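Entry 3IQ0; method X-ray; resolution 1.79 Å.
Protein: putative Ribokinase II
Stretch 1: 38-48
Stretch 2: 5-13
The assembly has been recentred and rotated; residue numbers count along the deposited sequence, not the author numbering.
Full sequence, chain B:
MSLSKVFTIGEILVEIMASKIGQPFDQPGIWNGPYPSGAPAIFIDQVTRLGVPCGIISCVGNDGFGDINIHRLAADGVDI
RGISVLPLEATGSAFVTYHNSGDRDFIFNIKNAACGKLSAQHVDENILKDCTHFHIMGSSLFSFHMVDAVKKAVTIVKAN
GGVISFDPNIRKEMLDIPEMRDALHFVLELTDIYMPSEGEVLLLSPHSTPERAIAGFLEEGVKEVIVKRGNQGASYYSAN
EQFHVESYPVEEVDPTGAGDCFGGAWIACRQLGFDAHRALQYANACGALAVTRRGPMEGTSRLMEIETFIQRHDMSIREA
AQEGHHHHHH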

# COMPACT_ATOMS: atom_id res chain seq x y z
N GLY B 38 -11.39 4.89 -7.10
CA GLY B 38 -10.92 6.26 -7.07
C GLY B 38 -12.03 7.16 -7.59
O GLY B 38 -12.44 7.04 -8.75
N ALA B 39 -12.51 8.05 -6.73
CA ALA B 39 -13.60 8.96 -7.08
C ALA B 39 -13.51 9.51 -8.51
O ALA B 39 -14.46 9.37 -9.28
CB ALA B 39 -13.66 10.12 -6.07
N PRO B 40 -12.39 10.15 -8.87
CA PRO B 40 -12.29 10.69 -10.23
C PRO B 40 -12.44 9.62 -11.31
O PRO B 40 -13.08 9.86 -12.34
CB PRO B 40 -10.90 11.32 -10.26
CG PRO B 40 -10.67 11.71 -8.82
CD PRO B 40 -11.20 10.50 -8.08
N ALA B 41 -11.87 8.44 -11.06
CA ALA B 41 -11.94 7.34 -12.02
C ALA B 41 -13.36 6.82 -12.19
O ALA B 41 -13.79 6.54 -13.31
CB ALA B 41 -11.01 6.21 -11.59
N ILE B 42 -14.08 6.68 -11.09
CA ILE B 42 -15.46 6.21 -11.16
C ILE B 42 -16.32 7.26 -11.86
O ILE B 42 -17.18 6.93 -12.68
CB ILE B 42 -16.01 5.90 -9.75
CG1 ILE B 42 -15.10 4.89 -9.05
CG2 ILE B 42 -17.42 5.35 -9.86
CD1 ILE B 42 -15.40 4.70 -7.59
N PHE B 43 -16.09 8.53 -11.53
CA PHE B 43 -16.84 9.62 -12.16
C PHE B 43 -16.66 9.54 -13.67
O PHE B 43 -17.64 9.50 -14.42
CB PHE B 43 -16.30 10.98 -11.68
CG PHE B 43 -16.84 12.17 -12.45
CD1 PHE B 43 -18.05 12.76 -12.09
CD2 PHE B 43 -16.14 12.69 -13.53
CE1 PHE B 43 -18.55 13.86 -12.79
CE2 PHE B 43 -16.62 13.79 -14.25
CZ PHE B 43 -17.83 14.38 -13.88
N ILE B 44 -15.41 9.53 -14.10
CA ILE B 44 -15.10 9.50 -15.52
C ILE B 44 -15.56 8.22 -16.22
O ILE B 44 -15.88 8.24 -17.40
CB ILE B 44 -13.58 9.71 -15.76
CG1 ILE B 44 -13.38 10.50 -17.05
CG2 ILE B 44 -12.84 8.39 -15.83
CD1 ILE B 44 -13.95 11.89 -16.98
N ASP B 45 -15.58 7.11 -15.49
CA ASP B 45 -16.04 5.86 -16.11
C ASP B 45 -17.54 5.99 -16.41
O ASP B 45 -18.03 5.50 -17.44
CB ASP B 45 -15.80 4.67 -15.19
CG ASP B 45 -15.94 3.34 -15.91
OD1 ASP B 45 -15.25 3.14 -16.92
OD2 ASP B 45 -16.74 2.50 -15.46
N GLN B 46 -18.27 6.65 -15.52
CA GLN B 46 -19.70 6.82 -15.74
C GLN B 46 -19.91 7.75 -16.93
O GLN B 46 -20.82 7.54 -17.73
CB GLN B 46 -20.39 7.38 -14.49
CG GLN B 46 -21.90 7.57 -14.61
CD GLN B 46 -22.61 6.32 -15.11
OE1 GLN B 46 -22.80 6.13 -16.32
NE2 GLN B 46 -22.99 5.46 -14.19
N VAL B 47 -19.07 8.77 -17.05
CA VAL B 47 -19.19 9.68 -18.18
C VAL B 47 -19.00 8.95 -19.50
O VAL B 47 -19.81 9.11 -20.41
CB VAL B 47 -18.15 10.82 -18.11
CG1 VAL B 47 -18.16 11.60 -19.41
CG2 VAL B 47 -18.45 11.74 -16.94
N THR B 48 -17.94 8.16 -19.62
CA THR B 48 -17.70 7.44 -20.87
C THR B 48 -18.73 6.36 -21.15
O THR B 48 -18.98 6.04 -22.30
CB THR B 48 -16.30 6.78 -20.91
OG1 THR B 48 -16.03 6.38 -22.26
CG2 THR B 48 -16.25 5.54 -20.00
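Stretch 2 (5-13) KVFTIGEIL

How does the second stretch run relative to the first? Residues 39-48 form a helix, and an extended strand that begins at K5 lies against it nearly antiparallel: the two N-to-C directions differ by 166°, and the axes approach to 8.0 Å. The start of the helix therefore meets the later residues of stretch 2, with G38 beside I12, P40 beside G10 and V47 beside V6.

What lets the backbones come so close at the start of the helix? G38, at the N-cap position, has phi/psi of 110/117, and its CA lies 3.6 Å from E11 O and 3.7 Å from L13 CD2. An ideal CB here would fall 2.4 Å from E11 O, a clash, so the missing side chain makes room for the chain opposite. Next along, A39 N donates to a water whose O lies 3.0 Å from A39 N, and that water donates to E11 OE2, 3.0 Å from the same water O; this water links the two stretches, which share no direct hydrogen bond.

Where does P40 fit? Its ring packs onto the bend of stretch 2, with P40 CG 3.4 Å from I9 O and 3.7 Å from G10 CA, and P40 CD 3.5 Å from E11 O. A CB on G10 would strike P40 CG, so here the glycine is on stretch 2. P40 O also lies 3.6 Å from T8 CG2, while A41 CB reaches I12 CG1 at 4.1 Å.

What continues the contact along the helix? Side chains on this face of the helix do, F43 and V47 by apolar packing against V6. F43 CD2 is 4.2 Å from T8 CB, and V6 CG1 approaches the ring edge, 4.4 Å from F43 CE2. I44 CD1 lies 3.9 Å from T8 CG2 and 4.0 Å from V6 O. One turn after F43, V47 CG1 meets V6 CB at 4.3 Å, whereas I42, D45, Q46 and T48 make no contact with stretch 2.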

# COMPACT_ATOMS: atom_id res chain seq x y z
N LYS B 5 -14.26 17.51 -25.04
CA LYS B 5 -14.06 16.47 -24.04
C LYS B 5 -14.25 16.88 -22.58
O LYS B 5 -13.94 18.00 -22.17
CB LYS B 5 -12.66 15.88 -24.17
CG LYS B 5 -12.41 15.07 -25.43
CD LYS B 5 -11.22 14.14 -25.22
CE LYS B 5 -10.90 13.35 -26.48
NZ LYS B 5 -10.37 14.21 -27.57
N VAL B 6 -14.78 15.94 -21.79
CA VAL B 6 -14.97 16.17 -20.37
C VAL B 6 -13.74 15.56 -19.70
O VAL B 6 -13.38 14.42 -19.98
CB VAL B 6 -16.23 15.46 -19.84
CG1 VAL B 6 -16.28 15.55 -18.32
CG2 VAL B 6 -17.48 16.10 -20.42
N PHE B 7 -13.09 16.32 -18.83
CA PHE B 7 -11.91 15.82 -18.15
C PHE B 7 -12.06 15.89 -16.64
O PHE B 7 -12.86 16.66 -16.12
CB PHE B 7 -10.68 16.65 -18.54
CG PHE B 7 -9.85 16.04 -19.63
CD1 PHE B 7 -8.76 15.23 -19.33
CD2 PHE B 7 -10.15 16.29 -20.97
CE1 PHE B 7 -7.98 14.68 -20.34
CE2 PHE B 7 -9.38 15.74 -21.98
CZ PHE B 7 -8.30 14.94 -21.67
N THR B 8 -11.29 15.06 -15.95
CA THR B 8 -11.27 15.09 -14.50
C THR B 8 -9.82 14.86 -14.12
O THR B 8 -8.97 14.60 -14.97
CB THR B 8 -12.15 14.02 -13.84
OG1 THR B 8 -12.27 14.32 -12.44
CG2 THR B 8 -11.56 12.63 -13.98
N ILE B 9 -9.53 14.96 -12.83
CA ILE B 9 -8.17 14.80 -12.36
C ILE B 9 -8.22 14.23 -10.95
O ILE B 9 -9.20 14.43 -10.24
CB ILE B 9 -7.48 16.19 -12.35
CG1 ILE B 9 -6.01 16.07 -11.97
CG2 ILE B 9 -8.22 17.11 -11.38
CD1 ILE B 9 -5.24 17.35 -12.25
N GLY B 10 -7.18 13.52 -10.55
CA GLY B 10 -7.20 13.00 -9.20
C GLY B 10 -6.59 11.63 -8.98
O GLY B 10 -5.73 11.18 -9.73
N GLU B 11 -7.06 10.98 -7.93
CA GLU B 11 -6.55 9.68 -7.55
C GLU B 11 -7.19 8.49 -8.25
O GLU B 11 -8.40 8.45 -8.46
CB GLU B 11 -6.69 9.50 -6.03
CG GLU B 11 -8.14 9.43 -5.52
CD GLU B 11 -8.81 10.79 -5.37
OE1 GLU B 11 -8.25 11.79 -5.87
OE2 GLU B 11 -9.89 10.85 -4.76
N ILE B 12 -6.35 7.54 -8.62
CA ILE B 12 -6.77 6.30 -9.24
C ILE B 12 -6.14 5.24 -8.34
O ILE B 12 -4.93 5.28 -8.09
CB ILE B 12 -6.22 6.13 -10.66
CG1 ILE B 12 -6.96 7.05 -11.63
CG2 ILE B 12 -6.35 4.69 -11.11
CD1 ILE B 12 -6.44 6.97 -13.04
N LEU B 13 -6.94 4.32 -7.83
CA LEU B 13 -6.42 3.28 -6.96
C LEU B 13 -7.21 2.00 -7.16
O LEU B 13 -8.18 1.98 -7.92
CB LEU B 13 -6.54 3.72 -5.49
CG LEU B 13 -7.90 4.23 -5.01
CD1 LEU B 13 -8.24 3.67 -3.65
CD2 LEU B 13 -7.87 5.75 -4.96
O HOH W 1 -11.53 8.46 -3.93